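Local coordinates for Low molecular weight phosphotyrosine protein phosphatase (Vibrio cholerae, PDB 6U1P) that probably removes phosphate from phosphotyrosine residues of proteins, as a low molecular weight tyrosine phosphatase involved in control of exopolysaccharide synthesis and biofilm formation, at residues I24-K29 / I37-A42. Sequence-based numbering, arbitrary orientation.
Sequences IILRDK and IQVRSA
Leu26 and Arg27 of helix 18-32 pack on Val39 and Arg40 of strand 37-43, a helix-on-sheet contact within the beta-alpha-beta unit formed with strand 6-12. The helix segment runs nearly antiparallel to the strand (173°), their axes approaching to 8.2 Å, as expected where a crossover helix covers a parallel sheet. Val39 points at the helix and straddles two residues with its methyls. Its CG2 meets Leu26 CD1 at 4.1 Å, the two side chains crossing at about a right angle, while CG1 lies 4.0 Å from Arg27 CB and beneath one face of the guanidinium. Leu26 also reaches Val10 of the central sheet and Ala145 of the second subunit.

The Arg27 chain leaves with CG anti to the backbone N (chi1 174°) and bends at chi3, carrying NH2 over the strand to within 2.9 Å of Val39 O. The same NH2 forms a salt bridge with Glu23 one helical turn back. As modelled, it also lies over the centre of the Arg40 guanidinium, with the planes about 58° apart, but the Arg40 placement is doubtful because its NE is strained against Val39 O. Apolar packing thus holds the interior side, while at the partly exposed margin both arginine side chains lie beside Glu23, whose carboxylate would be expected to balance the local positive charge.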
loop_
_atom_site.group_PDB
_atom_site.type_symbol
_atom_site.label_atom_id
_atom_site.label_comp_id
_atom_site.label_asym_id
_atom_site.label_seq_id
_atom_site.Cartn_x
_atom_site.Cartn_y
_atom_site.Cartn_z
ATOM N N ILE B 24 -7.857 -17.991 1.142
ATOM C CA ILE B 24 -6.654 -18.778 1.357
ATOM C C ILE B 24 -6.609 -19.292 2.780
ATOM O O ILE B 24 -6.294 -20.468 3.024
ATOM C CB ILE B 24 -5.428 -17.916 1.022
ATOM C CG1 ILE B 24 -5.343 -17.714 -0.492
ATOM C CG2 ILE B 24 -4.146 -18.538 1.568
ATOM C CD1 ILE B 24 -4.764 -16.349 -0.872
ATOM N N ILE B 25 -6.956 -18.431 3.740
ATOM C CA ILE B 25 -6.916 -18.828 5.145
ATOM C C ILE B 25 -7.999 -19.857 5.448
ATOM O O ILE B 25 -7.733 -20.872 6.101
ATOM C CB ILE B 25 -7.011 -17.589 6.053
ATOM C CG1 ILE B 25 -5.765 -16.705 5.826
ATOM C CG2 ILE B 25 -7.127 -18.014 7.520
ATOM C CD1 ILE B 25 -5.780 -15.359 6.531
ATOM N N LEU B 26 -9.224 -19.629 4.958
ATOM C CA LEU B 26 -10.287 -20.610 5.158
ATOM C C LEU B 26 -9.908 -21.954 4.553
ATOM O O LEU B 26 -10.004 -22.993 5.215
ATOM C CB LEU B 26 -11.603 -20.112 4.554
ATOM C CG LEU B 26 -12.320 -19.119 5.454
ATOM C CD1 LEU B 26 -13.474 -18.461 4.721
ATOM C CD2 LEU B 26 -12.816 -19.822 6.710
ATOM N N ARG B 27 -9.440 -21.945 3.300
ATOM C CA ARG B 27 -9.091 -23.195 2.633
ATOM C C ARG B 27 -8.116 -24.013 3.473
ATOM O O ARG B 27 -8.305 -25.220 3.666
ATOM C CB ARG B 27 -8.496 -22.899 1.257
ATOM C CG ARG B 27 -7.975 -24.146 0.551
ATOM C CD ARG B 27 -7.610 -23.851 -0.904
ATOM N NE ARG B 27 -8.798 -23.428 -1.645
ATOM C CZ ARG B 27 -8.925 -22.253 -2.258
ATOM N NH1 ARG B 27 -7.924 -21.363 -2.233
ATOM N NH2 ARG B 27 -10.061 -21.965 -2.876
ATOM N N ASP B 28 -7.107 -23.354 4.029
ATOM C CA ASP B 28 -6.100 -24.027 4.842
ATOM C C ASP B 28 -6.715 -24.627 6.101
ATOM O O ASP B 28 -6.467 -25.796 6.441
ATOM C CB ASP B 28 -5.008 -23.020 5.194
ATOM C CG ASP B 28 -3.958 -23.588 6.111
ATOM O OD1 ASP B 28 -4.250 -23.817 7.300
ATOM O OD2 ASP B 28 -2.824 -23.776 5.641
ATOM N N LYS B 29 -7.520 -23.838 6.814
ATOM C CA LYS B 29 -8.094 -24.351 8.051
ATOM C C LYS B 29 -9.091 -25.455 7.758
ATOM O O LYS B 29 -9.220 -26.403 8.544
ATOM C CB LYS B 29 -8.725 -23.214 8.851
ATOM C CG LYS B 29 -7.708 -22.123 9.184
ATOM C CD LYS B 29 -7.995 -21.464 10.501
ATOM C CE LYS B 29 -6.759 -20.782 11.036
ATOM N NZ LYS B 29 -5.518 -21.577 10.756
ATOM N N ILE B 37 -15.755 -28.724 2.645
ATOM C CA ILE B 37 -16.272 -27.399 2.327
ATOM C C ILE B 37 -15.321 -26.755 1.330
ATOM O O ILE B 37 -14.111 -26.703 1.575
ATOM C CB ILE B 37 -16.389 -26.512 3.581
ATOM C CG1 ILE B 37 -17.297 -27.152 4.639
ATOM C CG2 ILE B 37 -16.879 -25.120 3.190
ATOM C CD1 ILE B 37 -17.132 -26.559 6.036
ATOM N N GLN B 38 -15.858 -26.232 0.232
ATOM C CA GLN B 38 -15.018 -25.468 -0.675
ATOM C C GLN B 38 -15.344 -23.984 -0.549
ATOM O O GLN B 38 -16.434 -23.589 -0.113
ATOM C CB GLN B 38 -15.125 -25.951 -2.126
ATOM C CG GLN B 38 -16.511 -26.033 -2.711
ATOM C CD GLN B 38 -16.466 -26.340 -4.204
ATOM O OE1 GLN B 38 -15.447 -26.813 -4.718
ATOM N NE2 GLN B 38 -17.570 -26.075 -4.906
ATOM N N VAL B 39 -14.357 -23.164 -0.894
ATOM C CA VAL B 39 -14.442 -21.734 -0.662
ATOM C C VAL B 39 -13.902 -21.000 -1.881
ATOM O O VAL B 39 -12.911 -21.418 -2.481
ATOM C CB VAL B 39 -13.689 -21.355 0.640
ATOM C CG1 VAL B 39 -12.266 -21.884 0.623
ATOM C CG2 VAL B 39 -13.707 -19.836 0.870
ATOM N N ARG B 40 -14.561 -19.907 -2.248
ATOM C CA ARG B 40 -14.059 -18.966 -3.242
ATOM C C ARG B 40 -14.275 -17.552 -2.724
ATOM O O ARG B 40 -14.858 -17.329 -1.653
ATOM C CB ARG B 40 -14.740 -19.071 -4.616
ATOM C CG ARG B 40 -14.785 -20.441 -5.214
ATOM C CD ARG B 40 -13.398 -21.012 -5.430
ATOM N NE ARG B 40 -13.326 -22.283 -4.720
ATOM C CZ ARG B 40 -12.428 -23.241 -4.932
ATOM N NH1 ARG B 40 -11.469 -23.093 -5.833
ATOM N NH2 ARG B 40 -12.497 -24.351 -4.214
ATOM N N SER B 41 -13.806 -16.596 -3.510
ATOM C CA SER B 41 -13.896 -15.190 -3.180
ATOM C C SER B 41 -14.262 -14.412 -4.437
ATOM O O SER B 41 -14.083 -14.885 -5.564
ATOM C CB SER B 41 -12.585 -14.661 -2.588
ATOM O OG SER B 41 -11.565 -14.686 -3.557
ATOM N N ALA B 42 -14.783 -13.205 -4.229
ATOM C CA ALA B 42 -15.227 -12.355 -5.328
ATOM C C ALA B 42 -15.353 -10.926 -4.816
ATOM O O ALA B 42 -15.423 -10.685 -3.605
ATOM C CB ALA B 42 -16.557 -12.844 -5.925
#